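Local coordinates for protein AlyGC (Glaciecola chathamensis, PDB 5GKD) that probably breaks down alginate by eliminative cleavage, as a marine bacterial alginate lyase of polysaccharide lyase family 6, at residues A[149-154]-A[184-189]. Sequence-based numbering, arbitrary orientation.
Sequences TMAVRL and TLRIGT. With PO4 (phosphate ion), chain G.
A151 and R186 sit directly across from each other on the parallel strands 150-152 and 185-188, and the methyl of A151 lies over one face of the R186 guanidinium, with CB 3.7 Å from NH2. Between the backbones, M150 N bonds to T184 O, R186 N to M150 O at 2.9 Å, V152 N to R186 O and G188 N to V152 O. This ladder joins successive coils of the right-handed parallel beta-helix of the pectate lyase-like fold; strand 124-128 flanks it on the 150-152 side. R186 NH2 also donates to a water that in turn donates to V152 O, and the R186 side chain lies about 8 Å, nearest atoms, from the calcium ion bound by N180, E183, E212 and E214.

The R153 side chain starts with CB pointing away from strand 185-188, and CG stands anti to the carbonyl carbon (chi1 -73°). A bend at chi2 (-72°) then brings R153 CD to 4.1 Å from R186 NH2, at the edge of that guanidinium. Beyond it, R153 NE donates to O1 of a phosphate ion, probably from the crystallisation liquor, at 3.0 Å and R153 NH2 to its O4 at 2.6 Å, while R153 NH1 comes near T189 OG1 at a slant. The two guanidinium planes are 69° apart, with R153 NH1 4.6 Å from R186 NH2, like charges whose mutual repulsion the phosphate, also bound by Y129 and R94, is likely to ease. Replacing R153 by an alanine would remove both its bonds to the phosphate and would probably leave that anion less firmly held, with a gap beside R186 NH2.

Further on, L154 CD1 packs 3.5 Å from G188 CA, where a side chain would collide with it.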
loop_
_atom_site.group_PDB
_atom_site.type_symbol
_atom_site.label_atom_id
_atom_site.label_comp_id
_atom_site.label_asym_id
_atom_site.label_seq_id
_atom_site.Cartn_x
_atom_site.Cartn_y
_atom_site.Cartn_z
ATOM N N THR A 149 -21.374 -5.396 11.197
ATOM C CA THR A 149 -21.169 -6.639 11.934
ATOM C C THR A 149 -22.290 -7.627 11.631
ATOM O O THR A 149 -22.041 -8.797 11.326
ATOM C CB THR A 149 -21.064 -6.361 13.436
ATOM O OG1 THR A 149 -20.029 -5.396 13.665
ATOM C CG2 THR A 149 -20.727 -7.638 14.225
ATOM N N MET A 150 -23.526 -7.157 11.650
ATOM C CA MET A 150 -24.680 -8.015 11.429
ATOM C C MET A 150 -25.723 -7.276 10.616
ATOM O O MET A 150 -26.018 -6.114 10.895
ATOM C CB MET A 150 -25.309 -8.461 12.737
ATOM C CG MET A 150 -26.566 -9.277 12.534
ATOM S SD MET A 150 -27.150 -9.958 14.077
ATOM C CE MET A 150 -28.414 -11.074 13.475
ATOM N N ALA A 151 -26.293 -7.961 9.628
ATOM C CA ALA A 151 -27.321 -7.367 8.796
ATOM C C ALA A 151 -28.432 -8.377 8.524
ATOM O O ALA A 151 -28.221 -9.589 8.560
ATOM C CB ALA A 151 -26.727 -6.846 7.481
ATOM N N VAL A 152 -29.626 -7.856 8.276
ATOM C CA VAL A 152 -30.761 -8.609 7.745
ATOM C C VAL A 152 -30.911 -8.200 6.290
ATOM O O VAL A 152 -31.086 -7.013 6.002
ATOM C CB VAL A 152 -32.054 -8.300 8.519
ATOM C CG1 VAL A 152 -33.257 -8.828 7.768
ATOM C CG2 VAL A 152 -31.997 -8.856 9.920
ATOM N N ARG A 153 -30.818 -9.157 5.378
ATOM C CA ARG A 153 -30.953 -8.888 3.954
ATOM C C ARG A 153 -32.399 -9.040 3.518
ATOM O O ARG A 153 -33.128 -9.889 4.019
ATOM C CB ARG A 153 -30.110 -9.844 3.105
ATOM C CG ARG A 153 -28.641 -9.613 3.126
ATOM C CD ARG A 153 -28.250 -8.365 2.363
ATOM N NE ARG A 153 -27.751 -8.598 1.010
ATOM C CZ ARG A 153 -27.838 -7.679 0.054
ATOM N NH1 ARG A 153 -28.439 -6.522 0.310
ATOM N NH2 ARG A 153 -27.361 -7.902 -1.160
ATOM N N LEU A 154 -32.776 -8.273 2.502
ATOM C CA LEU A 154 -34.155 -8.233 2.036
ATOM C C LEU A 154 -34.229 -8.378 0.524
ATOM O O LEU A 154 -35.145 -7.856 -0.115
ATOM C CB LEU A 154 -34.815 -6.934 2.471
ATOM C CG LEU A 154 -34.833 -6.765 3.984
ATOM C CD1 LEU A 154 -35.283 -5.357 4.303
ATOM C CD2 LEU A 154 -35.747 -7.797 4.600
ATOM N N THR A 184 -23.015 -1.715 13.606
ATOM C CA THR A 184 -23.144 -2.968 14.328
ATOM C C THR A 184 -24.311 -3.794 13.797
ATOM O O THR A 184 -24.166 -4.998 13.595
ATOM C CB THR A 184 -23.285 -2.696 15.829
ATOM O OG1 THR A 184 -22.043 -2.178 16.328
ATOM C CG2 THR A 184 -23.618 -3.972 16.592
ATOM N N LEU A 185 -25.452 -3.160 13.520
ATOM C CA LEU A 185 -26.654 -3.843 13.048
ATOM C C LEU A 185 -27.293 -2.997 11.952
ATOM O O LEU A 185 -27.593 -1.825 12.172
ATOM C CB LEU A 185 -27.643 -4.060 14.207
ATOM C CG LEU A 185 -28.737 -5.146 14.231
ATOM C CD1 LEU A 185 -29.974 -4.674 14.972
ATOM C CD2 LEU A 185 -29.115 -5.665 12.890
ATOM N N ARG A 186 -27.513 -3.581 10.783
ATOM C CA ARG A 186 -28.227 -2.930 9.692
ATOM C C ARG A 186 -29.432 -3.786 9.309
ATOM O O ARG A 186 -29.285 -4.982 9.056
ATOM C CB ARG A 186 -27.317 -2.745 8.480
ATOM C CG ARG A 186 -28.003 -2.110 7.279
ATOM C CD ARG A 186 -27.094 -2.148 6.059
ATOM N NE ARG A 186 -27.174 -3.451 5.410
ATOM C CZ ARG A 186 -26.182 -4.022 4.730
ATOM N NH1 ARG A 186 -25.017 -3.398 4.599
ATOM N NH2 ARG A 186 -26.355 -5.214 4.186
ATOM N N ILE A 187 -30.616 -3.192 9.253
ATOM C CA ILE A 187 -31.811 -3.955 8.903
ATOM C C ILE A 187 -32.264 -3.500 7.522
ATOM O O ILE A 187 -32.986 -2.507 7.370
ATOM C CB ILE A 187 -32.918 -3.810 9.946
ATOM C CG1 ILE A 187 -32.348 -4.085 11.333
ATOM C CG2 ILE A 187 -34.039 -4.806 9.666
ATOM C CD1 ILE A 187 -33.322 -3.755 12.444
ATOM N N GLY A 188 -31.868 -4.247 6.513
ATOM C CA GLY A 188 -32.206 -3.893 5.163
ATOM C C GLY A 188 -31.128 -3.052 4.522
ATOM O O GLY A 188 -30.007 -2.894 5.016
ATOM N N THR A 189 -31.518 -2.466 3.401
ATOM C CA THR A 189 -30.619 -1.767 2.506
ATOM C C THR A 189 -31.475 -0.749 1.768
ATOM O O THR A 189 -32.699 -0.883 1.713
ATOM C CB THR A 189 -29.937 -2.792 1.582
ATOM O OG1 THR A 189 -28.509 -2.694 1.702
ATOM C CG2 THR A 189 -30.371 -2.642 0.171
HETATM P P PO4 G . -25.503 -10.767 -1.291
HETATM O O1 PO4 G . -26.742 -10.996 -0.456
HETATM O O2 PO4 G . -25.175 -11.966 -2.157
HETATM O O3 PO4 G . -24.362 -10.470 -0.348
HETATM O O4 PO4 G . -25.719 -9.591 -2.214
HETATM O O HOH W 1 -20.070 -4.384 16.245
HETATM O O HOH W 2 -29.237 -5.688 4.543
#